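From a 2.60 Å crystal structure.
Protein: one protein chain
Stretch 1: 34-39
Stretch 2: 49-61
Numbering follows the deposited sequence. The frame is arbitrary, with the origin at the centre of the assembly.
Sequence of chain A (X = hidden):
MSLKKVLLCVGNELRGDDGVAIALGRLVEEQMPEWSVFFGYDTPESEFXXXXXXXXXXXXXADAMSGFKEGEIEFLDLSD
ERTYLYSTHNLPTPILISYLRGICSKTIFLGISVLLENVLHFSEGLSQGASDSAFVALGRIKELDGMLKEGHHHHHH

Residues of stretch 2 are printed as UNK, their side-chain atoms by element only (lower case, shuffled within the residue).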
# COMPACT_ATOMS: atom_id res chain seq x y z
N GLU A 34 3.69 -9.80 12.35
CA GLU A 34 4.89 -8.98 12.54
C GLU A 34 4.82 -7.64 11.81
O GLU A 34 5.61 -6.72 12.06
CB GLU A 34 6.13 -9.75 12.11
CG GLU A 34 6.54 -10.82 13.08
CD GLU A 34 7.91 -11.38 12.75
OE1 GLU A 34 8.59 -10.81 11.86
OE2 GLU A 34 8.31 -12.39 13.38
N TRP A 35 3.87 -7.55 10.88
CA TRP A 35 3.57 -6.31 10.18
C TRP A 35 2.48 -5.56 10.93
O TRP A 35 1.43 -6.14 11.26
CB TRP A 35 3.09 -6.60 8.75
CG TRP A 35 4.19 -7.00 7.84
CD1 TRP A 35 4.82 -8.21 7.79
CD2 TRP A 35 4.80 -6.18 6.84
NE1 TRP A 35 5.80 -8.19 6.82
CE2 TRP A 35 5.80 -6.96 6.22
CE3 TRP A 35 4.60 -4.87 6.41
CZ2 TRP A 35 6.59 -6.47 5.19
CZ3 TRP A 35 5.39 -4.39 5.40
CH2 TRP A 35 6.38 -5.18 4.80
N SER A 36 2.70 -4.29 11.20
CA SER A 36 1.60 -3.46 11.66
C SER A 36 1.02 -2.71 10.45
O SER A 36 1.74 -2.06 9.71
CB SER A 36 2.02 -2.53 12.79
OG SER A 36 2.89 -1.54 12.33
N VAL A 37 -0.29 -2.86 10.26
CA VAL A 37 -1.00 -2.30 9.12
C VAL A 37 -1.74 -1.02 9.51
O VAL A 37 -2.52 -1.01 10.46
CB VAL A 37 -2.01 -3.31 8.55
CG1 VAL A 37 -2.64 -2.77 7.27
CG2 VAL A 37 -1.35 -4.62 8.27
N PHE A 38 -1.50 0.05 8.77
CA PHE A 38 -2.19 1.31 8.98
C PHE A 38 -3.13 1.62 7.83
O PHE A 38 -2.68 1.83 6.71
CB PHE A 38 -1.18 2.43 9.12
CG PHE A 38 -0.37 2.36 10.37
CD1 PHE A 38 -0.61 1.35 11.29
CD2 PHE A 38 0.59 3.31 10.65
CE1 PHE A 38 0.11 1.29 12.46
CE2 PHE A 38 1.32 3.25 11.82
CZ PHE A 38 1.07 2.24 12.73
N PHE A 39 -4.42 1.65 8.11
CA PHE A 39 -5.40 2.04 7.10
C PHE A 39 -5.55 3.54 7.01
O PHE A 39 -6.08 4.18 7.91
CB PHE A 39 -6.74 1.39 7.39
CG PHE A 39 -6.68 -0.09 7.39
CD1 PHE A 39 -6.30 -0.78 8.53
CD2 PHE A 39 -6.97 -0.81 6.23
CE1 PHE A 39 -6.23 -2.16 8.53
CE2 PHE A 39 -6.90 -2.20 6.23
CZ PHE A 39 -6.53 -2.87 7.38
N UNK A 49 1.10 10.68 12.38
CA UNK A 49 1.44 10.81 13.77
C UNK A 49 1.99 9.51 14.28
O UNK A 49 3.11 9.45 14.78
N UNK A 50 1.18 8.46 14.16
CA UNK A 50 1.55 7.11 14.52
C UNK A 50 2.85 6.67 13.85
O UNK A 50 3.65 5.93 14.42
c UNK A 50 -3.26 5.63 14.63
c UNK A 50 -1.89 5.45 13.99
n UNK A 50 -4.09 4.40 14.54
c UNK A 50 -0.95 6.57 14.37
c UNK A 50 0.46 6.13 14.09
N UNK A 51 3.01 7.11 12.60
CA UNK A 51 4.19 6.79 11.84
C UNK A 51 5.45 7.42 12.41
O UNK A 51 6.45 6.75 12.56
c UNK A 51 3.70 4.80 9.54
c UNK A 51 2.91 6.74 8.14
c UNK A 51 3.12 6.21 9.56
c UNK A 51 4.00 7.17 10.38
N UNK A 52 5.42 8.72 12.70
CA UNK A 52 6.59 9.35 13.29
C UNK A 52 6.95 8.60 14.56
O UNK A 52 8.11 8.31 14.84
n UNK A 52 2.92 14.95 11.11
c UNK A 52 6.32 10.80 13.65
c UNK A 52 5.49 13.10 13.03
n UNK A 52 2.86 14.12 13.26
c UNK A 52 3.51 14.30 12.12
n UNK A 52 4.76 13.83 11.99
c UNK A 52 5.98 11.73 12.50
N UNK A 53 5.90 8.28 15.31
CA UNK A 53 6.00 7.81 16.67
C UNK A 53 6.53 6.38 16.75
O UNK A 53 7.15 5.98 17.74
c UNK A 53 5.52 8.59 19.58
o UNK A 53 6.14 8.11 20.55
c UNK A 53 4.62 7.90 17.31
o UNK A 53 5.64 9.78 19.22
c UNK A 53 4.60 7.65 18.81
N UNK A 54 6.28 5.62 15.70
CA UNK A 54 6.70 4.23 15.64
C UNK A 54 8.09 4.05 15.02
O UNK A 54 8.76 3.06 15.27
c UNK A 54 6.01 2.05 14.37
c UNK A 54 5.66 3.45 14.86
c UNK A 54 6.35 1.18 15.55
c UNK A 54 4.83 1.49 13.60
N UNK A 55 8.51 5.02 14.21
CA UNK A 55 9.82 5.04 13.55
C UNK A 55 10.18 3.77 12.76
O UNK A 55 11.29 3.23 12.90
c UNK A 55 10.92 5.39 14.54
N UNK A 56 9.27 3.31 11.89
CA UNK A 56 9.41 2.01 11.20
C UNK A 56 10.76 1.88 10.51
O UNK A 56 11.37 2.90 10.18
c UNK A 56 7.37 3.12 10.56
c UNK A 56 8.30 2.04 10.15
c UNK A 56 8.18 4.13 11.31
N UNK A 57 11.23 0.65 10.31
CA UNK A 57 12.40 0.38 9.48
C UNK A 57 11.96 0.33 8.03
O UNK A 57 12.66 0.79 7.13
o UNK A 57 14.48 -0.09 11.55
c UNK A 57 13.05 -0.95 9.84
c UNK A 57 13.64 -0.96 11.24
o UNK A 57 13.28 -1.87 12.03
N UNK A 58 10.78 -0.24 7.81
CA UNK A 58 10.21 -0.40 6.49
C UNK A 58 8.76 0.09 6.39
O UNK A 58 7.90 -0.34 7.15
c UNK A 58 11.62 -2.40 6.13
c UNK A 58 10.22 -1.87 6.09
c UNK A 58 9.60 -2.05 4.73
N UNK A 59 8.49 0.96 5.43
CA UNK A 59 7.13 1.35 5.08
C UNK A 59 6.79 0.91 3.66
O UNK A 59 7.41 1.34 2.69
c UNK A 59 7.31 4.90 6.63
c UNK A 59 6.91 2.88 5.16
c UNK A 59 5.48 3.22 4.77
c UNK A 59 7.26 3.40 6.55
N UNK A 60 5.81 0.05 3.55
CA UNK A 60 5.19 -0.22 2.28
C UNK A 60 3.89 0.56 2.22
O UNK A 60 3.03 0.43 3.11
c UNK A 60 4.06 -1.94 0.87
c UNK A 60 6.20 -2.48 2.01
c UNK A 60 4.90 -1.71 2.10
N UNK A 61 3.76 1.39 1.19
CA UNK A 61 2.54 2.15 0.94
C UNK A 61 1.85 1.54 -0.27
O UNK A 61 2.38 1.58 -1.35
c UNK A 61 2.83 3.68 0.76
c UNK A 61 1.57 4.43 0.36
c UNK A 61 3.93 3.92 -0.25

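Position 49 has no side-chain atoms, so it is Gly49; it sits in the helix, exposed, and its O accepts a hydrogen bond from the N of position 53 at 3.1 Å. Position 50 carries four carbons in a row ending in nitrogen, and the chain runs along the Phe38 ring, the mark of Lys50. Its CB lies 3.8 Å from Phe38 CE2, and CD lies over one face of that ring; NZ, 5.8 Å from the ring centroid, can add at most a weak cation-pi attraction. A long aliphatic chain suits the place, covering an aromatic face with its methylenes at an exposed site where a charged end is tolerated.

Position 51 has four carbons forked at the second, and one end carbon rests against the Phe38 ring: Leu51. Its CB points sideways, but the fork carries CD2 to 3.6 Å from Phe38 CD2, a purely apolar contact fitting a buried residue. Position 52 shows three carbons, a nitrogen, and a carbon bearing two more nitrogens, hence Arg52. Position 53 has three carbons, one more than aspartate, and the third carries two oxygens, not an oxygen and a nitrogen, so this is Glu53. Both are exposed and out of reach of stretch 1, as suits charged groups.

Position 54 again has four carbons forked at the second, with an end carbon against Phe38 and Ser36, giving Leu54. CB points toward stretch 1, and CD2 lies 3.9 Å from Phe38 CZ and 3.8 Å from Ser36 OG. Position 55 has one carbon, so it is Ala55; as the first residue to leave the helix it has positive phi, a conformation in which a small side chain costs less than a branched one. At position 56 three carbons close a ring onto the backbone N: Pro56, which lacks an amide hydrogen and so suits a turn beyond the helix. Position 57 has two carbons, the second carrying two oxygens, and is Asp57, its OD2 hydrogen-bonded elsewhere in the structure.

The strand follows. Position 58 has one carbon carrying two more, one of them near the Trp35 ring: Val58, whose CG1 approaches Trp35 CH2 at 4.5 Å. Position 59 has four carbons forked at the first, one arm two carbons long: Ile59, whose CA-to-CB bond points away. Position 60 repeats the pattern of 58, again meeting Trp35, and is Val60; its CA-to-CB bond points toward stretch 1, and CG2 lies 3.9 Å from Trp35 CH2, at the ring edge. Position 61, also three carbons forked at the first, is Val61, out of reach. Beta-branched residues favour such extended backbones.

The contact, burying 292 Å², has no hydrogen bonds across it. Phe38 packs against the helix through Lys50, Leu51 and Leu54, while Trp35 reaches Val58 and Val60; apolar packing does the work.

Stretch 2 49-61: GKLRELAPDVIVV
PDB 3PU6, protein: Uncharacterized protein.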